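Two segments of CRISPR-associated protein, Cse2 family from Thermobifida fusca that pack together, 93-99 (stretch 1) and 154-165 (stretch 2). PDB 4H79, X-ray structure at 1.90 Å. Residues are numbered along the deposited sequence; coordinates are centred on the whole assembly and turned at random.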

# COMPACT_ATOMS: atom_id res chain seq x y z
N THR A 93 1.22 -3.60 -6.16
CA THR A 93 -0.00 -4.34 -6.70
C THR A 93 -1.24 -3.65 -6.20
O THR A 93 -2.22 -3.43 -6.96
CB THR A 93 0.03 -5.80 -6.18
OG1 THR A 93 1.24 -6.41 -6.69
CG2 THR A 93 -1.19 -6.59 -6.69
N LEU A 94 -1.28 -3.31 -4.89
CA LEU A 94 -2.45 -2.57 -4.35
C LEU A 94 -2.63 -1.24 -5.09
O LEU A 94 -3.76 -0.85 -5.45
CB LEU A 94 -2.32 -2.31 -2.81
CG LEU A 94 -2.38 -3.58 -1.95
CD1 LEU A 94 -2.02 -3.24 -0.52
CD2 LEU A 94 -3.82 -4.19 -2.02
N TYR A 95 -1.55 -0.49 -5.27
CA TYR A 95 -1.70 0.78 -6.00
C TYR A 95 -2.30 0.57 -7.41
O TYR A 95 -3.14 1.39 -7.89
CB TYR A 95 -0.29 1.50 -6.11
CG TYR A 95 -0.42 2.68 -7.07
CD1 TYR A 95 -1.12 3.85 -6.67
CD2 TYR A 95 0.10 2.60 -8.40
CE1 TYR A 95 -1.34 4.90 -7.58
CE2 TYR A 95 -0.06 3.67 -9.29
CZ TYR A 95 -0.79 4.80 -8.86
OH TYR A 95 -0.97 5.86 -9.72
N ALA A 96 -1.82 -0.47 -8.13
CA ALA A 96 -2.35 -0.78 -9.49
C ALA A 96 -3.85 -1.03 -9.48
O ALA A 96 -4.57 -0.63 -10.39
CB ALA A 96 -1.61 -2.01 -10.06
N ILE A 97 -4.31 -1.72 -8.45
CA ILE A 97 -5.76 -1.95 -8.29
C ILE A 97 -6.47 -0.64 -7.96
O ILE A 97 -7.49 -0.29 -8.58
CB ILE A 97 -5.99 -2.93 -7.11
CG1 ILE A 97 -5.51 -4.34 -7.50
CG2 ILE A 97 -7.50 -2.99 -6.74
CD1 ILE A 97 -5.32 -5.23 -6.30
N HIS A 98 -5.85 0.16 -7.06
CA HIS A 98 -6.44 1.47 -6.64
C HIS A 98 -6.57 2.47 -7.75
O HIS A 98 -7.62 3.14 -7.91
CB HIS A 98 -5.48 2.04 -5.52
CG HIS A 98 -6.17 3.02 -4.62
ND1 HIS A 98 -5.61 3.45 -3.46
CD2 HIS A 98 -7.37 3.75 -4.81
CE1 HIS A 98 -6.45 4.39 -2.90
NE2 HIS A 98 -7.53 4.57 -3.73
N GLN A 99 -5.54 2.58 -8.59
CA GLN A 99 -5.50 3.60 -9.69
C GLN A 99 -6.36 3.26 -10.92
O GLN A 99 -6.78 4.16 -11.66
CB GLN A 99 -4.04 3.85 -10.13
CG GLN A 99 -3.88 5.10 -11.01
CD GLN A 99 -4.21 6.39 -10.23
OE1 GLN A 99 -3.52 6.73 -9.25
NE2 GLN A 99 -5.25 7.11 -10.64
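Stretch 2, residues 154-165: IVTLLRRDAIPL

Packing of residues 154-165 on residues 93-99, part of a helix that begins earlier in the chain, in the Cse2-family protein from Thermobifida fusca. Stretch 2 is helical from Ile154 to Arg160, continuing a helix that begins earlier in the chain, and then passes into a turn followed by an extended segment, Ile163 to Leu165. Its helix runs in the same general direction as that of stretch 1: the N-to-C directions differ by 31° (signed crossing angle -31°), and the axes approach to 8.9 Å. The backbones draw nearest at His98 and Arg159, whose CA atoms lie 5.2 Å apart, and 404 Å² of surface is buried over both sides.

Along stretch 1, Thr93 makes no contact with the partner. Leu94 is the first residue to touch it: its CD2 lies 4.1 Å from Val155 CG2, and its carbonyl O lies 3.7 Å from Val155 CG1, so the valine, whose CA-to-CB bond points toward stretch 1, packs against both backbone and side chain. Tyr95 and Ala96 take no part. One turn on from Leu94, Ile97 sets its CG2 4.5 Å from Val155 CG1 and 4.3 Å from Thr156 OG1, while its O is 3.4 Å from Arg159 CD and near the plane of that residue's guanidinium, at the edge.

His98 is the centre of the contact, with 135 Å² covered. Its CB lies 3.6 Å from Val155 CG1, completing the valine's setting among Leu94, Ile97 and His98. The CA-to-CB bond points sideways, but with chi1 in the t well (-157°) the imidazole reaches nearer to stretch 2. Val155 O lies over one face of the ring, His98 CD2 is 3.8 Å from Arg159 CB, and His98 NE2 is 3.9 Å from Leu158 CB. The backbone contributes too, with His98 O 3.1 Å from Arg159 CG.

The turn after the helix brings a polar partner from stretch 2 to the imidazole. Ala162 leaves helical geometry with positive phi (58°) in a Schellman motif: Ala162 N bonds to Arg159 O (2.9 Å) and Ile163 N to Leu158 O (2.9 Å). The chain then extends, and His98 NE2 donates a hydrogen bond to Ile163 O (2.8 Å), which lies at the ring edge near its plane; the N-H...O angle of 118° makes it weak despite the short distance. Beyond it the chain passes the ring, with His98 CE1 4.1 Å from Pro164 CA and 4.2 Å from Leu165 CB. Gln99, its CA-to-CB bond pointing away, leaves the interface.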

# COMPACT_ATOMS: atom_id res chain seq x y z
N ILE A 154 -10.01 -3.53 1.26
CA ILE A 154 -10.10 -2.14 1.75
C ILE A 154 -9.79 -1.17 0.61
O ILE A 154 -10.50 -0.19 0.41
CB ILE A 154 -9.10 -1.89 2.90
CG1 ILE A 154 -9.45 -2.75 4.19
CG2 ILE A 154 -9.06 -0.41 3.20
CD1 ILE A 154 -10.80 -2.37 4.79
N VAL A 155 -8.74 -1.43 -0.15
CA VAL A 155 -8.33 -0.50 -1.23
C VAL A 155 -9.42 -0.46 -2.32
O VAL A 155 -9.66 0.56 -2.92
CB VAL A 155 -6.97 -1.03 -1.87
CG1 VAL A 155 -6.66 -0.40 -3.19
CG2 VAL A 155 -5.81 -0.81 -0.89
N THR A 156 -10.08 -1.59 -2.56
CA THR A 156 -11.19 -1.60 -3.51
C THR A 156 -12.26 -0.56 -3.08
O THR A 156 -12.86 0.16 -3.93
CB THR A 156 -11.77 -3.02 -3.62
OG1 THR A 156 -10.76 -3.89 -4.15
CG2 THR A 156 -12.87 -3.06 -4.59
N LEU A 157 -12.54 -0.53 -1.77
CA LEU A 157 -13.56 0.40 -1.24
C LEU A 157 -13.04 1.83 -1.33
O LEU A 157 -13.76 2.73 -1.71
CB LEU A 157 -13.96 0.05 0.22
CG LEU A 157 -14.62 -1.32 0.43
CD1 LEU A 157 -14.77 -1.55 1.95
CD2 LEU A 157 -16.01 -1.46 -0.23
N LEU A 158 -11.75 2.03 -0.98
CA LEU A 158 -11.17 3.37 -1.12
C LEU A 158 -11.24 3.87 -2.58
O LEU A 158 -11.50 5.07 -2.80
CB LEU A 158 -9.70 3.40 -0.66
CG LEU A 158 -9.46 3.07 0.81
CD1 LEU A 158 -7.92 3.11 1.08
CD2 LEU A 158 -10.22 4.11 1.76
N ARG A 159 -10.94 2.98 -3.54
CA ARG A 159 -11.02 3.36 -4.94
C ARG A 159 -12.39 3.84 -5.33
O ARG A 159 -12.53 4.82 -6.08
CB ARG A 159 -10.60 2.13 -5.83
CG ARG A 159 -10.62 2.51 -7.29
CD ARG A 159 -10.54 1.27 -8.26
NE ARG A 159 -10.89 1.83 -9.56
CZ ARG A 159 -12.13 2.14 -9.93
NH1 ARG A 159 -13.17 1.79 -9.15
NH2 ARG A 159 -12.31 2.71 -11.11
N ARG A 160 -13.44 3.12 -4.88
CA ARG A 160 -14.85 3.46 -5.26
C ARG A 160 -15.19 4.90 -4.79
O ARG A 160 -15.91 5.61 -5.48
CB ARG A 160 -15.84 2.41 -4.66
CG ARG A 160 -17.30 2.56 -5.13
CD ARG A 160 -17.95 1.18 -5.34
NE ARG A 160 -19.08 1.23 -6.28
CZ ARG A 160 -20.34 1.49 -5.92
NH1 ARG A 160 -21.31 1.52 -6.85
NH2 ARG A 160 -20.63 1.72 -4.63
N ASP A 161 -14.61 5.34 -3.67
CA ASP A 161 -14.84 6.69 -3.12
C ASP A 161 -13.74 7.67 -3.56
O ASP A 161 -13.73 8.79 -3.12
CB ASP A 161 -14.93 6.63 -1.57
CG ASP A 161 -16.33 6.32 -1.07
OD1 ASP A 161 -17.12 5.62 -1.83
OD2 ASP A 161 -16.69 6.79 0.03
N ALA A 162 -12.80 7.20 -4.38
CA ALA A 162 -11.70 8.02 -4.91
C ALA A 162 -10.89 8.62 -3.78
O ALA A 162 -10.48 9.80 -3.84
CB ALA A 162 -12.28 9.16 -5.80
N ILE A 163 -10.68 7.87 -2.70
CA ILE A 163 -9.84 8.33 -1.58
C ILE A 163 -8.40 7.81 -1.81
O ILE A 163 -8.19 6.56 -1.88
CB ILE A 163 -10.39 7.73 -0.25
CG1 ILE A 163 -11.84 8.21 -0.01
CG2 ILE A 163 -9.49 8.13 0.98
CD1 ILE A 163 -12.62 7.25 0.96
N PRO A 164 -7.42 8.70 -1.78
CA PRO A 164 -6.03 8.35 -2.02
C PRO A 164 -5.39 7.71 -0.77
O PRO A 164 -5.90 7.82 0.36
CB PRO A 164 -5.38 9.73 -2.30
CG PRO A 164 -6.17 10.68 -1.50
CD PRO A 164 -7.58 10.17 -1.55
N LEU A 165 -4.25 7.07 -0.97
CA LEU A 165 -3.46 6.55 0.11
C LEU A 165 -1.95 6.87 -0.12
O LEU A 165 -1.49 7.01 -1.25
CB LEU A 165 -3.70 5.05 0.14
CG LEU A 165 -3.43 4.17 1.28
CD1 LEU A 165 -4.22 4.64 2.52
CD2 LEU A 165 -3.83 2.70 0.80